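Local coordinates for protein Blo t 1 allergen (PDB 5JT8) that is a mite allergen of the papain family, made with an inhibitory propeptide and probably acting as a cysteine protease once that is removed, at residues Phe117-Arg120 with Gln121-Arg124; Glu147-Tyr150 with Ser151-Gln155; Val240-Thr243 with Ile244-His247. All blocks are in the same frame, centred on the assembly; numbering follows the deposited sequence.

Contact 1 (Phe117-Arg120 with Gln121-Arg124); sequences FDWR and QKAR
Phe-117 lays its ring under the bent chain of Lys-122: CD of the lysine sits over one face, 4.0 Å from the ring centroid and 29° off the ring normal, a CH-pi contact in which the two side chains cross at about a right angle. The lysine chain folds at chi3 (74°), which turns the amine past the ring's rim, NZ 3.7 Å from Phe-117 CE2. Next comes Asp-118, the N-cap of the short, weakly bonded helix 119-122. Its carbonyl O takes Gln-121 N at 2.9 Å, and Lys-122 N only weakly, while its carboxylate turns back to cap the helix, OD1 accepting Arg-120 N at 3.0 Å from above the carboxylate plane. The same carboxylate is gripped side-on by Arg-120, whose NE reaches OD1 through the syn lone pair and whose NH2 makes a 2.8 Å salt bridge to OD2. Backbone and guanidinium together hold this buried acid in a fixed rotation, an environment likely to favour its ionised form. Trp-119 then brings CE3 to 3.7 Å from Lys-122 CB, and its carbonyl O accepts weak bonds from Lys-122 N and Ala-123 N, closing the single turn. Phe-117 CE1 lies over one indole face, and NE1 is hydrogen-bonded to Ile-244 O. Arg-120 bends at chi3 (-62°), which carries its guanidinium back to the aspartate with both oxygens near the guanidinium plane; NH2 also bonds Tyr-314 OH, and Tyr-312 adds a cation-pi contact. In the papain-like fold this is where a sheet edge passes into a helical turn. Strand 117-118 pairs antiparallel with strand 281-291, Asp-118 and Arg-120 lean on Ile-298 of strand 294-300, and Trp-119 and Ala-123 pack on Ile-152 of helix 139-154.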
# COMPACT_ATOMS: atom_id res chain seq x y z
N PHE A 117 -0.87 11.51 -16.15
CA PHE A 117 -0.99 10.12 -16.54
C PHE A 117 -1.71 9.40 -15.39
O PHE A 117 -1.31 9.51 -14.25
CB PHE A 117 0.39 9.50 -16.81
CG PHE A 117 0.34 8.14 -17.46
CD1 PHE A 117 0.14 7.00 -16.69
CD2 PHE A 117 0.49 8.00 -18.83
CE1 PHE A 117 0.10 5.74 -17.29
CE2 PHE A 117 0.44 6.75 -19.43
CZ PHE A 117 0.25 5.62 -18.66
N ASP A 118 -2.78 8.69 -15.71
CA ASP A 118 -3.61 8.06 -14.69
C ASP A 118 -4.10 6.70 -15.21
O ASP A 118 -4.99 6.65 -16.05
CB ASP A 118 -4.80 8.98 -14.34
CG ASP A 118 -5.57 8.53 -13.10
OD1 ASP A 118 -5.37 7.39 -12.65
OD2 ASP A 118 -6.38 9.32 -12.59
N TRP A 119 -3.51 5.61 -14.73
CA TRP A 119 -3.96 4.28 -15.17
C TRP A 119 -5.45 4.04 -14.88
O TRP A 119 -6.09 3.25 -15.58
CB TRP A 119 -3.13 3.18 -14.52
CG TRP A 119 -1.86 2.92 -15.24
CD1 TRP A 119 -0.58 3.12 -14.76
CD2 TRP A 119 -1.70 2.40 -16.57
NE1 TRP A 119 0.34 2.77 -15.71
CE2 TRP A 119 -0.32 2.32 -16.83
CE3 TRP A 119 -2.61 2.01 -17.57
CZ2 TRP A 119 0.19 1.86 -18.04
CZ3 TRP A 119 -2.10 1.56 -18.78
CH2 TRP A 119 -0.71 1.49 -19.01
N ARG A 120 -6.02 4.74 -13.90
CA ARG A 120 -7.47 4.61 -13.63
C ARG A 120 -8.32 5.02 -14.83
O ARG A 120 -9.49 4.63 -14.94
CB ARG A 120 -7.89 5.46 -12.43
CG ARG A 120 -7.25 5.09 -11.10
CD ARG A 120 -7.69 6.08 -10.02
NE ARG A 120 -7.26 7.44 -10.33
CZ ARG A 120 -7.44 8.50 -9.54
NH1 ARG A 120 -8.05 8.35 -8.37
NH2 ARG A 120 -7.00 9.70 -9.92
N GLN A 121 -7.75 5.83 -15.72
CA GLN A 121 -8.48 6.32 -16.88
C GLN A 121 -8.09 5.57 -18.13
O GLN A 121 -8.81 5.62 -19.12
CB GLN A 121 -8.26 7.82 -17.08
CG GLN A 121 -9.14 8.67 -16.18
CD GLN A 121 -8.74 10.13 -16.16
OE1 GLN A 121 -8.65 10.77 -17.20
NE2 GLN A 121 -8.50 10.66 -14.96
N LYS A 122 -6.95 4.89 -18.10
CA LYS A 122 -6.47 4.18 -19.29
C LYS A 122 -6.92 2.71 -19.27
O LYS A 122 -6.81 1.99 -20.26
CB LYS A 122 -4.94 4.26 -19.38
CG LYS A 122 -4.37 5.65 -19.13
CD LYS A 122 -3.07 5.87 -19.89
CE LYS A 122 -3.34 6.06 -21.38
NZ LYS A 122 -2.09 6.36 -22.15
N ALA A 123 -7.42 2.29 -18.12
CA ALA A 123 -7.73 0.89 -17.91
C ALA A 123 -8.76 0.81 -16.81
O ALA A 123 -8.90 1.74 -16.00
CB ALA A 123 -6.46 0.11 -17.53
N ARG A 124 -9.51 -0.29 -16.80
CA ARG A 124 -10.46 -0.49 -15.73
C ARG A 124 -9.69 -1.21 -14.66
O ARG A 124 -9.46 -2.40 -14.77
CB ARG A 124 -11.68 -1.30 -16.19
CG ARG A 124 -13.00 -0.53 -16.09
CD ARG A 124 -14.24 -1.41 -16.29
NE ARG A 124 -13.98 -2.55 -17.18
CZ ARG A 124 -14.17 -3.82 -16.84
NH1 ARG A 124 -14.63 -4.13 -15.63
NH2 ARG A 124 -13.90 -4.79 -17.71

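Contact 2 (Glu147-Tyr150 with Ser151-Gln155); sequences ESLY and SIQKQ
The ring of Tyr-150 has the aliphatic chain of Lys-154 beside it, with CD 3.7 Å from Tyr-150 CD1 in an oblique approach, and Tyr-223 meets it edge-to-face. This i to i+4 pair lies on the last turns of helix 139-154, the long helix of the papain-like fold that follows the modified Cys-137. Tyrosine and lysine run side by side in the same direction; CD of Lys-154 is brought beside the ring by the first two torsions (chi1 -59°, chi2 170°), and the bends beyond it lead the amine away from the phenol, whose OH is taken by His-224 O. Behind them the backbone bonds run regularly: Ser-151 N to Glu-147 O, Ile-152 N to Ser-148 O at 2.8 Å, Gln-153 N to Leu-149 O at 2.8 Å. The last, Lys-154 N to Tyr-150 O, is more bent, as the helix runs out before Gln-155 with its positive phi. On another side Ile-152 places CG1 3.0 Å from Ser-148 O, tight against the carbonyl that its own N already uses, and Gln-153 stretches back until OE1 is 4.1 Å from Leu-149 CB. The buried polar ends find partners outside the turn. Glu-147 forms a salt bridge with Arg-129 and accepts from Leu-160 N and Thr-126 OG1, a set that would favour a charged carboxylate; Ser-148 OG bonds Gly-144 O. Ser-151 swings OG anti to its own N (chi1 -175°), and that hydroxyl is hydrogen-bonded to Arg-124 O.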
# COMPACT_ATOMS: atom_id res chain seq x y z
N GLU A 147 -3.09 -7.52 -10.78
CA GLU A 147 -4.44 -7.36 -11.28
C GLU A 147 -4.49 -6.23 -12.33
O GLU A 147 -5.13 -6.38 -13.36
CB GLU A 147 -5.42 -7.11 -10.13
CG GLU A 147 -5.56 -8.30 -9.17
CD GLU A 147 -6.48 -8.03 -7.98
OE1 GLU A 147 -7.03 -6.92 -7.87
OE2 GLU A 147 -6.66 -8.95 -7.15
N SER A 148 -3.79 -5.13 -12.07
CA SER A 148 -3.71 -4.02 -13.03
C SER A 148 -3.18 -4.47 -14.39
O SER A 148 -3.71 -4.11 -15.44
CB SER A 148 -2.81 -2.90 -12.50
OG SER A 148 -3.36 -2.36 -11.33
N LEU A 149 -2.10 -5.23 -14.35
CA LEU A 149 -1.49 -5.73 -15.57
C LEU A 149 -2.43 -6.63 -16.36
O LEU A 149 -2.45 -6.56 -17.59
CB LEU A 149 -0.18 -6.46 -15.26
CG LEU A 149 0.92 -5.55 -14.72
CD1 LEU A 149 2.22 -6.32 -14.42
CD2 LEU A 149 1.19 -4.40 -15.69
N TYR A 150 -3.21 -7.48 -15.68
CA TYR A 150 -4.17 -8.34 -16.40
C TYR A 150 -5.25 -7.49 -17.05
O TYR A 150 -5.74 -7.81 -18.13
CB TYR A 150 -4.79 -9.40 -15.48
CG TYR A 150 -3.89 -10.61 -15.37
CD1 TYR A 150 -4.00 -11.66 -16.27
CD2 TYR A 150 -2.91 -10.67 -14.40
CE1 TYR A 150 -3.15 -12.76 -16.20
CE2 TYR A 150 -2.06 -11.76 -14.31
CZ TYR A 150 -2.18 -12.80 -15.21
OH TYR A 150 -1.34 -13.89 -15.13
N SER A 151 -5.62 -6.40 -16.40
CA SER A 151 -6.62 -5.51 -16.99
C SER A 151 -6.00 -4.78 -18.19
O SER A 151 -6.55 -4.75 -19.28
CB SER A 151 -7.14 -4.50 -15.95
OG SER A 151 -8.20 -3.72 -16.48
N ILE A 152 -4.81 -4.23 -17.96
CA ILE A 152 -4.13 -3.46 -18.99
C ILE A 152 -3.79 -4.30 -20.24
O ILE A 152 -4.08 -3.90 -21.37
CB ILE A 152 -2.85 -2.84 -18.42
CG1 ILE A 152 -3.21 -1.81 -17.34
CG2 ILE A 152 -2.05 -2.19 -19.53
CD1 ILE A 152 -2.01 -1.31 -16.54
N GLN A 153 -3.21 -5.49 -20.06
CA GLN A 153 -2.71 -6.25 -21.21
C GLN A 153 -3.71 -7.27 -21.75
O GLN A 153 -3.61 -7.69 -22.90
CB GLN A 153 -1.38 -6.92 -20.84
CG GLN A 153 -0.34 -5.89 -20.48
CD GLN A 153 1.03 -6.48 -20.21
OE1 GLN A 153 1.32 -6.90 -19.10
NE2 GLN A 153 1.87 -6.49 -21.22
N LYS A 154 -4.70 -7.65 -20.96
CA LYS A 154 -5.62 -8.69 -21.41
C LYS A 154 -7.07 -8.28 -21.26
O LYS A 154 -7.95 -9.02 -21.65
CB LYS A 154 -5.35 -10.01 -20.66
CG LYS A 154 -3.93 -10.55 -20.84
CD LYS A 154 -3.61 -11.72 -19.90
CE LYS A 154 -4.03 -13.08 -20.48
NZ LYS A 154 -3.38 -13.36 -21.80
N GLN A 155 -7.34 -7.09 -20.71
CA GLN A 155 -8.71 -6.65 -20.45
C GLN A 155 -9.45 -7.72 -19.66
O GLN A 155 -10.59 -8.05 -19.96
CB GLN A 155 -9.48 -6.32 -21.75
CG GLN A 155 -8.83 -5.25 -22.64
CD GLN A 155 -7.55 -5.74 -23.34
OE1 GLN A 155 -7.54 -6.78 -24.00
NE2 GLN A 155 -6.47 -4.98 -23.20

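Contact 3 (Val240-Thr243 with Ile244-His247); sequences VMYT and IQQH
Four regular i to i+4 bonds, from Ile-244 N to Val-240 O through His-247 N to Thr-243 O at 2.7 Å, make up the greater part of alpha helix 237-247, down to its C-terminal end. On its outer side Tyr-242 covers the next turn. CG of Gln-246, set beside its own backbone N, sits over one face of the phenol, 3.3 Å from Tyr-242 CZ; the bend at chi2 (-26°) then folds the amide back over the ring, OE1 nearest CE1 and the two planes 36° apart. Gln-245 comes to the same ring in a different way: extended beyond CG, it brings NE2 to 3.6 Å from Tyr-242 CD1, its amide standing nearly perpendicular to the ring at 87°. Tyr-110 also stacks on this tyrosine. One turn round, Val-240 CG1 meets Ile-244 CD1 at 3.8 Å, an apolar contact on the buried flank; Ile-244 CG1 also lies close to Val-240 O. Thr-243 keeps OG1 beside its own backbone N, where it is hydrogen-bonded to Asp-239 O, one turn back, and leaves CG2 to approach His-247 CD2 at 4.1 Å. The imidazole has Thr-243 O at its edge, near the ring plane, and stacks on Tyr-330. The flank of Val-240, Met-241 and Ile-244 lies against the sheet: Val-240 and Met-241 rest on Trp-297 of strand 294-300, Ile-244 packs on Leu-285 and Trp-288 of strand 281-291, and Thr-243 and Ile-244 touch Val-250 of strand 250-254, while Thr-243 also meets Leu-106 and Leu-231 from loops.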
# COMPACT_ATOMS: atom_id res chain seq x y z
N VAL A 240 10.61 6.93 -12.13
CA VAL A 240 9.41 6.31 -11.60
C VAL A 240 8.24 6.53 -12.55
O VAL A 240 7.56 5.57 -12.90
CB VAL A 240 9.06 6.83 -10.20
CG1 VAL A 240 7.73 6.25 -9.75
CG2 VAL A 240 10.16 6.43 -9.22
N MET A 241 8.04 7.77 -13.00
CA MET A 241 6.96 8.10 -13.95
C MET A 241 7.11 7.33 -15.25
O MET A 241 6.13 6.79 -15.79
CB MET A 241 6.92 9.61 -14.27
CG MET A 241 6.60 10.52 -13.08
SD MET A 241 7.20 12.23 -13.28
CE MET A 241 6.11 12.80 -14.54
N TYR A 242 8.31 7.31 -15.78
CA TYR A 242 8.54 6.51 -16.97
C TYR A 242 8.27 5.00 -16.76
O TYR A 242 7.69 4.33 -17.63
CB TYR A 242 9.97 6.70 -17.46
CG TYR A 242 10.08 6.15 -18.84
CD1 TYR A 242 9.50 6.82 -19.91
CD2 TYR A 242 10.69 4.93 -19.07
CE1 TYR A 242 9.57 6.30 -21.19
CE2 TYR A 242 10.78 4.41 -20.34
CZ TYR A 242 10.22 5.10 -21.39
OH TYR A 242 10.31 4.57 -22.66
N THR A 243 8.73 4.47 -15.62
CA THR A 243 8.47 3.06 -15.27
C THR A 243 6.97 2.79 -15.23
O THR A 243 6.49 1.80 -15.77
CB THR A 243 9.12 2.70 -13.93
OG1 THR A 243 10.54 2.84 -14.05
CG2 THR A 243 8.74 1.26 -13.47
N ILE A 244 6.22 3.72 -14.63
CA ILE A 244 4.77 3.60 -14.54
C ILE A 244 4.15 3.61 -15.92
O ILE A 244 3.25 2.82 -16.22
CB ILE A 244 4.18 4.72 -13.68
CG1 ILE A 244 4.52 4.47 -12.21
CG2 ILE A 244 2.66 4.83 -13.90
CD1 ILE A 244 4.27 5.69 -11.31
N GLN A 245 4.64 4.51 -16.77
CA GLN A 245 4.16 4.60 -18.14
C GLN A 245 4.44 3.31 -18.94
O GLN A 245 3.56 2.84 -19.67
CB GLN A 245 4.77 5.80 -18.86
CG GLN A 245 4.18 6.01 -20.25
CD GLN A 245 4.74 7.23 -21.00
OE1 GLN A 245 4.00 7.98 -21.63
NE2 GLN A 245 6.05 7.40 -20.95
N GLN A 246 5.65 2.77 -18.83
CA GLN A 246 6.04 1.63 -19.65
C GLN A 246 5.76 0.25 -19.04
O GLN A 246 5.63 -0.75 -19.77
CB GLN A 246 7.53 1.70 -20.02
CG GLN A 246 7.90 2.79 -21.03
CD GLN A 246 6.77 3.20 -21.98
OE1 GLN A 246 6.35 4.35 -21.98
NE2 GLN A 246 6.29 2.26 -22.80
N HIS A 247 5.70 0.16 -17.71
CA HIS A 247 5.49 -1.16 -17.11
C HIS A 247 4.21 -1.28 -16.28
O HIS A 247 3.93 -2.35 -15.74
CB HIS A 247 6.71 -1.53 -16.26
CG HIS A 247 7.98 -1.55 -17.04
ND1 HIS A 247 8.30 -2.56 -17.92
CD2 HIS A 247 9.00 -0.66 -17.11
CE1 HIS A 247 9.47 -2.31 -18.48
NE2 HIS A 247 9.92 -1.16 -18.01

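How the contacts relate
Contact 1 touches both of the others, and Trp-119 reaches each of them. Its NE1 is 3.0 Å from Ile-244 O of contact 3, a probable hydrogen bond, and its CE3 packs 3.5 Å from Ile-152 CD1 of contact 2. Centres of contacts 1 and 2 are about 11 Å apart, those of 1 and 3 about 13 Å. Contacts 2 and 3, about 15 Å apart between centres, meet where Leu-149 CD2 comes to 3.4 Å from His-247 O. All three lie on the same side of the chain's centre, within the papain-family region. Contact 2 lies at the far end of helix 139-154, which starts just after the modified Cys-137, probably the catalytic cysteine as in papain.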